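Local coordinates for uncharacterized protein (Bacteroides ovatus, PDB 4FS7) that is of unknown function but, as an extracellular leucine-rich repeat protein of the BspA type, probably binds other proteins, at residues S321-L327 and S344-N349; G364-L368 and F384-T388; Y202-I208 and D224-T230. All coordinates share one frame; numbering follows the deposited sequence. Where two conformers were deposited one is given.

Overall arrangement
Followed from the N terminus, the chain first forms interaction 3, where residues 224-230 return beside 202-208 one coil later, near the middle of the elongated leucine-rich repeat solenoid. Interaction 1 comes further on, as strand 347-348 is laid beside strand 324-325. Interaction 2 follows, joining 364-368 to 384-388 close to the C-terminal end. The three loops lie in series; none nests within or crosses another. Interactions 1 and 2 touch, with L368 packing on L345, S346 and I348, whereas interaction 3 stays apart, its nearest atoms about 17 Å from interaction 1 and about 24 Å from interaction 2. Each contact ties neighbouring coils of the solenoid.

Interaction 1. Residues S321-L327 and S344-N349; sequences SLVSIDL and SLSNIN
S324 and N347 form a short parallel beta bridge, CA to CA 4.5 Å, within two segments whose end-to-end directions differ by only 6°. One carbonyl carries two of the backbone bonds: V323 O receives S346 N at 2.8 Å and N347 N at 3.0 Å. I325 N reaches back to N347 O at 3.0 Å, and the CA-H of I348 points at I325 O.

On one face of the pair, S324 and N347 stand next to each other, and N347 ND2 donates to S324 OG at 2.9 Å with the hydroxyl oxygen close to the amide plane. The methyl CG1 of V323 lies alongside that same ND2. The other face is apolar. I325 and I348 point the same way, and I348 CG1 lies anti to its backbone N (chi1 -175°), which carries I348 CD1 to I325 CG2 at 3.6 Å. Isoleucine suits this place because its beta branching favours extended backbone and gives it a flank for its neighbour. Beyond, L327 CD1 meets I348 CD1, while I325 also packs on V302 and L304, and I348 on F362 and L368, so this face belongs to the solenoid core.

Where the bridge ends, N349 takes over from the backbone. With CG between its N and carbonyl carbon (chi1 61°), its amide reaches across to L327: OD1 accepts L327 N at 2.8 Å and ND2 donates to L327 O at 2.9 Å, each carbonyl oxygen meeting its donor in plane, on a lone pair. At the opposite end, S321 OG hydrogen-bonds S297 O and S344 OG hydrogen-bonds T320 O, equivalent bonds one coil apart. Asparagine offers both donor and acceptor, so the paired bonds fix which way its amide is flipped and extend the strand-like pairing past the bridge.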
ATOM      1  N   SER A 321      -2.660 -20.190 -19.773  1.00  9.35           N
ATOM      2  CA  SER A 321      -3.445 -19.834 -20.961  1.00 10.13           C
ATOM      3  C   SER A 321      -2.595 -19.292 -22.113  1.00  9.25           C
ATOM      4  O   SER A 321      -3.126 -19.054 -23.200  1.00 10.88           O
ATOM      5  CB  SER A 321      -4.495 -18.767 -20.589  1.00 12.15           C
ATOM      6  OG  SER A 321      -5.508 -19.306 -19.774  1.00 15.44           O
ATOM      7  N   LEU A 322      -1.298 -19.102 -21.906  1.00  8.82           N
ATOM      8  CA  LEU A 322      -0.450 -18.480 -22.903  1.00  9.11           C
ATOM      9  C   LEU A 322      -0.097 -19.503 -23.992  1.00  9.81           C
ATOM     10  O   LEU A 322       0.479 -20.527 -23.696  1.00 11.64           O
ATOM     11  CB  LEU A 322       0.839 -18.008 -22.228  1.00 11.27           C
ATOM     12  CG  LEU A 322       1.853 -17.244 -23.102  1.00 12.69           C
ATOM     13  CD1 LEU A 322       1.187 -15.932 -23.677  1.00 14.97           C
ATOM     14  CD2 LEU A 322       3.138 -16.994 -22.306  1.00 16.79           C
ATOM     15  N   VAL A 323      -0.447 -19.197 -25.236  1.00 10.44           N
ATOM     16  CA  VAL A 323      -0.284 -20.121 -26.362  1.00 11.18           C
ATOM     17  C   VAL A 323       0.930 -19.764 -27.187  1.00 10.00           C
ATOM     18  O   VAL A 323       1.657 -20.647 -27.693  1.00 10.57           O
ATOM     19  CB  VAL A 323      -1.563 -20.086 -27.243  1.00 11.54           C
ATOM     20  CG1 VAL A 323      -1.277 -20.795 -28.602  1.00 13.62           C
ATOM     21  CG2 VAL A 323      -2.660 -20.767 -26.522  1.00 13.30           C
ATOM     22  N   SER A 324       1.165 -18.477 -27.379  1.00 11.45           N
ATOM     23  CA  SER A 324       2.260 -17.964 -28.234  1.00 13.93           C
ATOM     24  C   SER A 324       3.036 -16.891 -27.510  1.00 13.71           C
ATOM     25  O   SER A 324       2.433 -16.028 -26.842  1.00 16.00           O
ATOM     26  CB  SER A 324       1.707 -17.349 -29.527  1.00 17.75           C
ATOM     27  OG  SER A 324       0.854 -18.265 -30.199  1.00 17.84           O
ATOM     28  N   ILE A 325       4.339 -16.874 -27.725  1.00 12.88           N
ATOM     29  CA  ILE A 325       5.144 -15.734 -27.359  1.00 13.31           C
ATOM     30  C   ILE A 325       6.310 -15.578 -28.344  1.00 14.52           C
ATOM     31  O   ILE A 325       6.985 -16.560 -28.718  1.00 14.17           O
ATOM     32  CB  ILE A 325       5.589 -15.764 -25.900  1.00 13.63           C
ATOM     33  CG1 ILE A 325       6.172 -14.410 -25.442  1.00 14.25           C
ATOM     34  CG2 ILE A 325       6.592 -16.942 -25.685  1.00 14.99           C
ATOM     35  CD1 ILE A 325       6.505 -14.353 -23.935  1.00 15.35           C
ATOM     36  N   ASP A 326       6.438 -14.354 -28.830  1.00 14.83           N
ATOM     37  CA  ASP A 326       7.510 -13.966 -29.746  1.00 14.66           C
ATOM     38  C   ASP A 326       8.616 -13.382 -28.916  1.00 14.82           C
ATOM     39  O   ASP A 326       8.476 -12.307 -28.331  1.00 17.67           O
ATOM     40  CB  ASP A 326       6.944 -12.996 -30.785  1.00 16.81           C
ATOM     41  CG  ASP A 326       7.965 -12.509 -31.806  1.00 22.54           C
ATOM     42  OD1 ASP A 326       8.954 -13.201 -32.049  1.00 24.34           O
ATOM     43  OD2 ASP A 326       7.725 -11.425 -32.388  1.00 30.61           O
ATOM     44  N   LEU A 327       9.714 -14.103 -28.814  1.00 14.06           N
ATOM     45  CA  LEU A 327      10.906 -13.624 -28.099  1.00 14.23           C
ATOM     46  C   LEU A 327      11.646 -12.704 -29.047  1.00 15.56           C
ATOM     47  O   LEU A 327      11.908 -13.080 -30.198  1.00 17.11           O
ATOM     48  CB  LEU A 327      11.798 -14.775 -27.672  1.00 14.74           C
ATOM     49  CG  LEU A 327      11.185 -15.728 -26.631  1.00 14.95           C
ATOM     50  CD1 LEU A 327      12.281 -16.706 -26.170  1.00 14.54           C
ATOM     51  CD2 LEU A 327      10.533 -14.990 -25.474  1.00 18.08           C
ATOM     52  N   SER A 344      -0.506 -24.480 -22.101  1.00 10.37           N
ATOM     53  CA  SER A 344      -1.030 -24.150 -23.427  1.00 11.28           C
ATOM     54  C   SER A 344       0.020 -23.698 -24.424  1.00  9.88           C
ATOM     55  O   SER A 344      -0.294 -23.498 -25.588  1.00 11.43           O
ATOM     56  CB  SER A 344      -2.131 -23.048 -23.322  1.00 12.28           C
ATOM     57  OG  SER A 344      -3.224 -23.448 -22.514  1.00 14.43           O
ATOM     58  N   LEU A 345       1.271 -23.536 -24.011  1.00  9.55           N
ATOM     59  CA  LEU A 345       2.293 -22.904 -24.833  1.00  9.51           C
ATOM     60  C   LEU A 345       2.607 -23.829 -26.010  1.00 10.27           C
ATOM     61  O   LEU A 345       3.039 -24.953 -25.817  1.00 11.71           O
ATOM     62  CB  LEU A 345       3.553 -22.613 -24.023  1.00 10.27           C
ATOM     63  CG  LEU A 345       4.670 -21.896 -24.740  1.00 10.60           C
ATOM     64  CD1 LEU A 345       4.218 -20.521 -25.227  1.00 12.36           C
ATOM     65  CD2 LEU A 345       5.884 -21.839 -23.857  1.00 12.30           C
ATOM     66  N   SER A 346       2.463 -23.299 -27.223  1.00 11.12           N
ATOM     67  CA  SER A 346       2.651 -24.059 -28.457  0.50 11.72           C
ATOM     68  C   SER A 346       3.648 -23.408 -29.394  1.00 12.10           C
ATOM     69  O   SER A 346       4.329 -24.103 -30.135  1.00 13.95           O
ATOM     70  CB  SER A 346       1.309 -24.194 -29.183  0.50 12.89           C
ATOM     71  OG  SER A 346       1.477 -24.851 -30.430  0.50 17.63           O
ATOM     72  N   ASN A 347       3.698 -22.096 -29.412  1.00 12.00           N
ATOM     73  CA  ASN A 347       4.481 -21.314 -30.363  1.00 13.43           C
ATOM     74  C   ASN A 347       5.459 -20.415 -29.651  1.00 13.40           C
ATOM     75  O   ASN A 347       5.042 -19.439 -29.037  1.00 15.10           O
ATOM     76  CB  ASN A 347       3.564 -20.459 -31.235  1.00 16.02           C
ATOM     77  CG  ASN A 347       2.443 -21.245 -31.796  1.00 18.66           C
ATOM     78  OD1 ASN A 347       2.684 -22.212 -32.533  1.00 22.54           O
ATOM     79  ND2 ASN A 347       1.201 -20.857 -31.481  1.00 18.14           N
ATOM     80  N   ILE A 348       6.738 -20.737 -29.739  1.00 13.50           N
ATOM     81  CA  ILE A 348       7.804 -19.930 -29.187  1.00 13.18           C
ATOM     82  C   ILE A 348       9.013 -20.101 -30.078  1.00 13.32           C
ATOM     83  O   ILE A 348       9.340 -21.215 -30.482  1.00 14.62           O
ATOM     84  CB  ILE A 348       8.069 -20.250 -27.696  1.00 13.59           C
ATOM     85  CG1 ILE A 348       9.119 -19.280 -27.144  1.00 12.49           C
ATOM     86  CG2 ILE A 348       8.456 -21.738 -27.501  1.00 16.13           C
ATOM     87  CD1 ILE A 348       9.248 -19.355 -25.599  1.00 13.54           C
ATOM     88  N   ASN A 349       9.653 -18.983 -30.367  1.00 13.47           N
ATOM     89  CA  ASN A 349      10.891 -18.949 -31.116  1.00 13.25           C
ATOM     90  C   ASN A 349      12.105 -18.765 -30.233  1.00 14.29           C
ATOM     91  O   ASN A 349      11.997 -18.206 -29.129  1.00 15.65           O
ATOM     92  CB  ASN A 349      10.868 -17.795 -32.124  1.00 14.06           C
ATOM     93  CG  ASN A 349      10.733 -16.452 -31.447  1.00 13.92           C
ATOM     94  OD1 ASN A 349       9.816 -16.224 -30.665  1.00 16.59           O
ATOM     95  ND2 ASN A 349      11.665 -15.571 -31.708  1.00 16.15           N
TER

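Interaction 2. Residues G364-L368 and F384-T388; sequences GCINL and FEDTT
Two type I beta turns, C365-L368 and E385-T388, face each other near the C-terminal end of the leucine-rich repeat solenoid, joined by two direct hydrogen bonds and two waters. E385 bends its chain at chi2 (-69°), which curls the carboxylate back so that OE2 accepts G364 N at 2.8 Å, the donor lying above the carboxylate plane. Glycine suits that spot, where phi is positive. An alanine in place of E385 lacks the carboxylate, and would probably leave G364 N without this partner and a gap beside C365, where CG now packs.

At the other end T388 OG1 donates to L368 O at 2.7 Å. The same hydroxyl accepts from water 1, which also donates to C365 O and accepts from E385 N. Water 2 donates to I366 O and L368 O and accepts from T387 OG1. Beside these polar links, L368 CD2 meets the F384 ring at its edge, 3.9 Å from F384 CD2; F384 in turn stacks with F362 and meets F390 edge-to-face. A hydroxyl suits T388 because it can donate to L368 O and accept from water 1 at once; with T388 and water 2 both bonding L368 O, that carbonyl is gripped twice.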
ATOM      1  N   GLY A 364       6.664 -29.158 -17.974  1.00  9.90           N
ATOM      2  CA  GLY A 364       5.240 -29.062 -17.966  1.00 11.22           C
ATOM      3  C   GLY A 364       4.618 -28.425 -19.195  1.00  9.97           C
ATOM      4  O   GLY A 364       3.391 -28.314 -19.227  1.00 12.70           O
ATOM      5  N   CYS A 365       5.430 -28.048 -20.176  1.00 10.20           N
ATOM      6  CA  CYS A 365       4.920 -27.462 -21.426  1.00 10.04           C
ATOM      7  C   CYS A 365       4.536 -28.575 -22.378  1.00 11.03           C
ATOM      8  O   CYS A 365       5.213 -28.850 -23.359  1.00 12.35           O
ATOM      9  CB  CYS A 365       5.893 -26.485 -22.035  1.00  9.91           C
ATOM     10  SG  CYS A 365       6.123 -24.993 -21.003  1.00 10.25           S
ATOM     11  N   ILE A 366       3.426 -29.223 -22.015  1.00 12.51           N
ATOM     12  CA  ILE A 366       2.984 -30.436 -22.675  1.00 14.73           C
ATOM     13  C   ILE A 366       2.490 -30.220 -24.099  1.00 14.97           C
ATOM     14  O   ILE A 366       2.448 -31.166 -24.881  1.00 18.65           O
ATOM     15  CB  ILE A 366       1.940 -31.176 -21.801  1.00 16.78           C
ATOM     16  CG1 ILE A 366       0.675 -30.315 -21.501  1.00 19.57           C
ATOM     17  CG2 ILE A 366       2.629 -31.652 -20.495  1.00 18.80           C
ATOM     18  CD1 ILE A 366      -0.451 -31.069 -20.679  1.00 25.22           C
ATOM     19  N   ASN A 367       2.103 -28.998 -24.440  1.00 13.25           N
ATOM     20  CA  ASN A 367       1.610 -28.669 -25.774  1.00 14.32           C
ATOM     21  C   ASN A 367       2.646 -28.042 -26.651  1.00 13.18           C
ATOM     22  O   ASN A 367       2.381 -27.639 -27.781  1.00 15.60           O
ATOM     23  CB  ASN A 367       0.348 -27.813 -25.672  1.00 15.20           C
ATOM     24  CG  ASN A 367      -0.835 -28.680 -25.322  1.00 19.63           C
ATOM     25  OD1 ASN A 367      -1.120 -29.658 -26.056  1.00 28.33           O
ATOM     26  ND2 ASN A 367      -1.540 -28.366 -24.263  1.00 25.68           N
ATOM     27  N   LEU A 368       3.884 -28.010 -26.164  1.00 12.54           N
ATOM     28  CA  LEU A 368       4.977 -27.497 -26.912  1.00 13.00           C
ATOM     29  C   LEU A 368       5.528 -28.686 -27.715  1.00 14.45           C
ATOM     30  O   LEU A 368       6.302 -29.490 -27.210  1.00 16.87           O
ATOM     31  CB  LEU A 368       6.002 -26.809 -26.023  1.00 14.07           C
ATOM     32  CG  LEU A 368       7.175 -26.122 -26.716  1.00 15.37           C
ATOM     33  CD1 LEU A 368       6.708 -25.132 -27.818  1.00 15.89           C
ATOM     34  CD2 LEU A 368       8.032 -25.401 -25.659  1.00 14.55           C
ATOM     35  N   PHE A 384      12.968 -29.308 -21.671  1.00 10.28           N
ATOM     36  CA  PHE A 384      11.652 -29.432 -22.280  1.00  9.80           C
ATOM     37  C   PHE A 384      11.006 -30.758 -21.916  1.00 10.38           C
ATOM     38  O   PHE A 384      11.706 -31.717 -21.539  1.00 12.54           O
ATOM     39  CB  PHE A 384      11.759 -29.378 -23.806  1.00 11.15           C
ATOM     40  CG  PHE A 384      12.294 -28.071 -24.348  1.00 10.44           C
ATOM     41  CD1 PHE A 384      13.622 -27.789 -24.289  1.00 10.73           C
ATOM     42  CD2 PHE A 384      11.467 -27.134 -24.947  1.00 11.44           C
ATOM     43  CE1 PHE A 384      14.165 -26.591 -24.800  1.00 11.19           C
ATOM     44  CE2 PHE A 384      12.005 -25.951 -25.448  1.00 10.83           C
ATOM     45  CZ  PHE A 384      13.341 -25.692 -25.385  1.00 11.92           C
ATOM     46  N   GLU A 385       9.699 -30.862 -22.087  1.00 11.12           N
ATOM     47  CA  GLU A 385       9.044 -32.159 -22.001  1.00 12.57           C
ATOM     48  C   GLU A 385       9.621 -33.123 -23.019  1.00 13.48           C
ATOM     49  O   GLU A 385      10.052 -32.724 -24.081  1.00 14.04           O
ATOM     50  CB  GLU A 385       7.547 -31.999 -22.242  1.00 13.59           C
ATOM     51  CG  GLU A 385       6.863 -31.291 -21.069  1.00 14.59           C
ATOM     52  CD  GLU A 385       6.842 -32.158 -19.829  1.00 17.55           C
ATOM     53  OE1 GLU A 385       6.312 -33.292 -19.962  1.00 22.53           O
ATOM     54  OE2 GLU A 385       7.318 -31.745 -18.730  1.00 17.61           O
ATOM     55  N   ASP A 386       9.635 -34.406 -22.655  1.00 15.95           N
ATOM     56  CA  ASP A 386      10.228 -35.429 -23.525  1.00 18.99           C
ATOM     57  C   ASP A 386       9.411 -35.670 -24.798  1.00 19.30           C
ATOM     58  O   ASP A 386       9.872 -36.356 -25.701  1.00 22.35           O
ATOM     59  CB  ASP A 386      10.571 -36.720 -22.776  1.00 23.65           C
ATOM     60  CG  ASP A 386       9.378 -37.405 -22.172  1.00 27.19           C
ATOM     61  OD1 ASP A 386       8.227 -37.078 -22.531  1.00 30.69           O
ATOM     62  OD2 ASP A 386       9.605 -38.333 -21.332  1.00 36.31           O
ATOM     63  N   THR A 387       8.212 -35.106 -24.872  1.00 17.16           N
ATOM     64  CA  THR A 387       7.371 -35.151 -26.064  1.00 19.40           C
ATOM     65  C   THR A 387       7.728 -34.081 -27.113  1.00 18.83           C
ATOM     66  O   THR A 387       7.310 -34.189 -28.263  1.00 20.67           O
ATOM     67  CB  THR A 387       5.894 -35.036 -25.666  1.00 19.78           C
ATOM     68  OG1 THR A 387       5.766 -33.953 -24.744  1.00 19.76           O
ATOM     69  CG2 THR A 387       5.394 -36.357 -25.006  1.00 23.29           C
ATOM     70  N   THR A 388       8.476 -33.047 -26.731  1.00 15.63           N
ATOM     71  CA  THR A 388       8.855 -31.967 -27.653  1.00 14.61           C
ATOM     72  C   THR A 388       9.806 -32.544 -28.699  1.00 14.65           C
ATOM     73  O   THR A 388      10.800 -33.219 -28.360  1.00 16.85           O
ATOM     74  CB  THR A 388       9.493 -30.769 -26.908  1.00 13.99           C
ATOM     75  OG1 THR A 388       8.528 -30.254 -25.970  1.00 15.51           O
ATOM     76  CG2 THR A 388      10.001 -29.673 -27.874  1.00 13.77           C
TER
HETATM   77  O   HOH W   1       8.193 -28.903 -23.593  1.00 12.96           O
HETATM   78  O   HOH W   2       4.870 -31.868 -26.216  1.00 27.14           O

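Interaction 3. Residues Y202-I208 and D224-T230; sequences YCFAECI and DFALSKT
D224 O accepts Y202 N at 2.9 Å, while D224 OD1 reaches on to K246 N of the following coil. F225 comes next and sets its ring nearly parallel to that of Y202, planes 6° apart; with centroids 5.1 Å apart the rings are slid so far that they barely overlap. Y202 therefore meets F225 along CB, CG and one ring side: its CE1 lies 3.5 Å from F225 CB and its OH beside F225 CD2. A226 O then takes F204 N at 2.9 Å; A226 is buried where its backbone passes close to that of Y202, a place for a small side chain.

The two segments are equivalent arcs of successive coils in the leucine-rich repeat solenoid: each makes a type I turn and then a type II turn, and N-H groups of one coil bond carbonyls of the next. L227 belongs to the buried side, its CD2 packing on F204 CB at 4.0 Å. S228 O accepts E206 N at 2.9 Å and also meets the CA-H of A205, and the S228 hydroxyl hydrogen-bonds Y250 O of the next coil. K229 lays its CB against E206 and sends NZ away to G251 O. T230 OG1 stands between its backbone N and carbonyl carbon (chi1 64°), from where it donates to L227 O at 2.9 Å, leaving methyl CG2 pressed against F204 O at 3.2 Å.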
ATOM      1  N   TYR A 202       3.599  -0.767   0.653  1.00  8.90           N
ATOM      2  CA  TYR A 202       2.302  -1.118   1.171  1.00  9.29           C
ATOM      3  C   TYR A 202       1.316   0.034   1.210  1.00  8.74           C
ATOM      4  O   TYR A 202       0.253  -0.159   1.777  1.00  9.71           O
ATOM      5  CB  TYR A 202       2.439  -1.726   2.580  1.00 10.66           C
ATOM      6  CG  TYR A 202       3.222  -3.007   2.593  1.00 10.99           C
ATOM      7  CD1 TYR A 202       2.647  -4.220   2.231  1.00 11.37           C
ATOM      8  CD2 TYR A 202       4.525  -2.993   2.954  1.00 12.13           C
ATOM      9  CE1 TYR A 202       3.403  -5.404   2.255  1.00 12.06           C
ATOM     10  CE2 TYR A 202       5.306  -4.174   2.956  1.00 14.77           C
ATOM     11  CZ  TYR A 202       4.729  -5.358   2.583  1.00 12.16           C
ATOM     12  OH  TYR A 202       5.486  -6.512   2.603  1.00 14.77           O
ATOM     13  N   CYS A 203       1.583   1.159   0.553  1.00  8.76           N
ATOM     14  CA  CYS A 203       0.747   2.348   0.792  1.00  9.10           C
ATOM     15  C   CYS A 203      -0.749   2.096   0.572  1.00  9.28           C
ATOM     16  O   CYS A 203      -1.572   2.546   1.372  1.00 10.45           O
ATOM     17  CB  CYS A 203       1.265   3.499  -0.058  1.00  9.69           C
ATOM     18  SG  CYS A 203       0.530   5.071   0.303  1.00 12.70           S
ATOM     19  N   PHE A 204      -1.077   1.425  -0.548  1.00  8.76           N
ATOM     20  CA  PHE A 204      -2.454   1.156  -0.920  1.00  8.87           C
ATOM     21  C   PHE A 204      -2.725  -0.345  -0.944  1.00  9.12           C
ATOM     22  O   PHE A 204      -3.724  -0.780  -1.507  1.00 10.02           O
ATOM     23  CB  PHE A 204      -2.835   1.792  -2.258  1.00  9.69           C
ATOM     24  CG  PHE A 204      -2.682   3.271  -2.277  1.00  9.00           C
ATOM     25  CD1 PHE A 204      -3.689   4.085  -1.734  1.00 10.82           C
ATOM     26  CD2 PHE A 204      -1.558   3.870  -2.794  1.00 10.22           C
ATOM     27  CE1 PHE A 204      -3.586   5.433  -1.719  1.00 10.74           C
ATOM     28  CE2 PHE A 204      -1.460   5.264  -2.791  1.00 12.40           C
ATOM     29  CZ  PHE A 204      -2.498   6.023  -2.284  1.00 12.11           C
ATOM     30  N   ALA A 205      -1.909  -1.144  -0.243  1.00  9.61           N
ATOM     31  CA  ALA A 205      -2.157  -2.584  -0.218  1.00  9.50           C
ATOM     32  C   ALA A 205      -3.517  -2.911   0.343  1.00 10.60           C
ATOM     33  O   ALA A 205      -3.894  -2.359   1.360  1.00 12.18           O
ATOM     34  CB  ALA A 205      -1.050  -3.297   0.541  1.00 10.75           C
ATOM     35  N   GLU A 206      -4.258  -3.788  -0.341  1.00  9.54           N
ATOM     36  CA  GLU A 206      -5.567  -4.236   0.105  0.50 10.35           C
ATOM     37  C   GLU A 206      -6.637  -3.159  -0.036  1.00  9.79           C
ATOM     38  O   GLU A 206      -7.703  -3.326   0.507  1.00 12.12           O
ATOM     39  CB  GLU A 206      -5.525  -4.835   1.527  0.50 10.66           C
ATOM     40  CG  GLU A 206      -4.621  -6.063   1.648  0.50 13.33           C
ATOM     41  CD  GLU A 206      -4.743  -6.798   2.990  0.50 14.42           C
ATOM     42  OE1 GLU A 206      -5.387  -6.293   3.954  0.50 16.28           O
ATOM     43  OE2 GLU A 206      -4.170  -7.911   3.086  0.50 15.11           O
ATOM     44  N   CYS A 207      -6.353  -2.105  -0.789  1.00 10.05           N
ATOM     45  CA  CYS A 207      -7.424  -1.163  -1.172  1.00 10.80           C
ATOM     46  C   CYS A 207      -8.113  -1.783  -2.392  1.00 10.27           C
ATOM     47  O   CYS A 207      -7.915  -1.387  -3.537  1.00 10.48           O
ATOM     48  CB  CYS A 207      -6.862   0.193  -1.506  1.00 10.80           C
ATOM     49  SG  CYS A 207      -6.234   1.057  -0.029  1.00 11.52           S
ATOM     50  N   ILE A 208      -8.933  -2.791  -2.105  1.00 10.69           N
ATOM     51  CA  ILE A 208      -9.449  -3.707  -3.138  1.00 12.30           C
ATOM     52  C   ILE A 208     -10.385  -3.052  -4.131  1.00 12.56           C
ATOM     53  O   ILE A 208     -10.649  -3.602  -5.214  1.00 14.58           O
ATOM     54  CB  ILE A 208     -10.077  -4.946  -2.503  1.00 13.64           C
ATOM     55  CG1 ILE A 208     -11.257  -4.611  -1.589  1.00 15.45           C
ATOM     56  CG2 ILE A 208      -9.012  -5.794  -1.784  1.00 16.91           C
ATOM     57  CD1 ILE A 208     -12.085  -5.841  -1.190  1.00 24.26           C
ATOM     58  N   ASP A 224       7.485  -1.459  -2.458  1.00  9.41           N
ATOM     59  CA  ASP A 224       7.109  -2.844  -2.430  1.00  9.06           C
ATOM     60  C   ASP A 224       5.637  -3.008  -2.045  1.00  8.80           C
ATOM     61  O   ASP A 224       5.182  -2.377  -1.089  1.00  9.74           O
ATOM     62  CB  ASP A 224       7.949  -3.652  -1.409  1.00  9.89           C
ATOM     63  CG  ASP A 224       9.439  -3.723  -1.706  1.00 11.66           C
ATOM     64  OD1 ASP A 224       9.891  -3.241  -2.747  1.00 11.95           O
ATOM     65  OD2 ASP A 224      10.140  -4.298  -0.845  1.00 16.79           O
ATOM     66  N   PHE A 225       4.872  -3.801  -2.790  1.00  8.22           N
ATOM     67  CA  PHE A 225       3.478  -4.055  -2.526  1.00  8.31           C
ATOM     68  C   PHE A 225       2.606  -2.785  -2.506  1.00  8.67           C
ATOM     69  O   PHE A 225       1.501  -2.798  -2.005  1.00  9.12           O
ATOM     70  CB  PHE A 225       3.258  -4.830  -1.201  1.00  9.78           C
ATOM     71  CG  PHE A 225       3.776  -6.233  -1.213  1.00  8.42           C
ATOM     72  CD1 PHE A 225       2.947  -7.290  -1.621  1.00  9.55           C
ATOM     73  CD2 PHE A 225       5.036  -6.527  -0.769  1.00  9.88           C
ATOM     74  CE1 PHE A 225       3.406  -8.590  -1.609  1.00 10.49           C
ATOM     75  CE2 PHE A 225       5.485  -7.855  -0.773  1.00 11.09           C
ATOM     76  CZ  PHE A 225       4.667  -8.849  -1.172  1.00  9.91           C
ATOM     77  N   ALA A 226       3.060  -1.678  -3.121  1.00  8.81           N
ATOM     78  CA  ALA A 226       2.337  -0.408  -2.947  1.00  8.74           C
ATOM     79  C   ALA A 226       0.937  -0.398  -3.469  1.00  8.46           C
ATOM     80  O   ALA A 226       0.078   0.316  -2.921  1.00  9.68           O
ATOM     81  CB  ALA A 226       3.129   0.773  -3.509  1.00 10.49           C
ATOM     82  N   LEU A 227       0.702  -1.166  -4.537  1.00  8.67           N
ATOM     83  CA  LEU A 227      -0.615  -1.255  -5.158  1.00  8.92           C
ATOM     84  C   LEU A 227      -1.086  -2.706  -5.157  1.00  9.44           C
ATOM     85  O   LEU A 227      -1.886  -3.091  -6.000  1.00 10.16           O
ATOM     86  CB  LEU A 227      -0.600  -0.634  -6.562  1.00  9.50           C
ATOM     87  CG  LEU A 227      -0.422   0.883  -6.599  1.00 12.61           C
ATOM     88  CD1 LEU A 227      -0.160   1.362  -8.034  1.00 15.15           C
ATOM     89  CD2 LEU A 227      -1.699   1.506  -6.043  1.00 16.33           C
ATOM     90  N   SER A 228      -0.644  -3.499  -4.201  1.00  8.54           N
ATOM     91  CA  SER A 228      -1.047  -4.903  -4.138  1.00  8.37           C
ATOM     92  C   SER A 228      -2.486  -5.038  -3.726  1.00  9.21           C
ATOM     93  O   SER A 228      -2.987  -4.312  -2.850  1.00 10.15           O
ATOM     94  CB  SER A 228      -0.144  -5.614  -3.150  1.00  9.80           C
ATOM     95  OG  SER A 228      -0.575  -6.929  -2.908  1.00 10.97           O
ATOM     96  N   LYS A 229      -3.191  -5.987  -4.320  1.00  9.08           N
ATOM     97  CA  LYS A 229      -4.593  -6.239  -3.989  1.00 10.00           C
ATOM     98  C   LYS A 229      -5.419  -4.966  -4.077  1.00 10.70           C
ATOM     99  O   LYS A 229      -6.197  -4.640  -3.172  1.00 12.64           O
ATOM    100  CB  LYS A 229      -4.724  -6.881  -2.614  1.00 11.75           C
ATOM    101  CG  LYS A 229      -4.253  -8.311  -2.603  1.00 16.94           C
ATOM    102  CD  LYS A 229      -5.262  -9.261  -3.258  1.00 23.03           C
ATOM    103  CE  LYS A 229      -4.698 -10.613  -3.196  1.00 22.44           C
ATOM    104  NZ  LYS A 229      -5.205 -11.494  -4.233  1.00 21.29           N
ATOM    105  N   THR A 230      -5.198  -4.210  -5.143  1.00  9.70           N
ATOM    106  CA  THR A 230      -6.032  -3.085  -5.480  1.00 10.51           C
ATOM    107  C   THR A 230      -6.981  -3.423  -6.619  1.00 10.83           C
ATOM    108  O   THR A 230      -6.945  -4.533  -7.163  1.00 12.58           O
ATOM    109  CB  THR A 230      -5.200  -1.830  -5.780  1.00 11.31           C
ATOM    110  OG1 THR A 230      -4.394  -2.063  -6.946  1.00 10.84           O
ATOM    111  CG2 THR A 230      -4.376  -1.373  -4.550  1.00 12.35           C
TER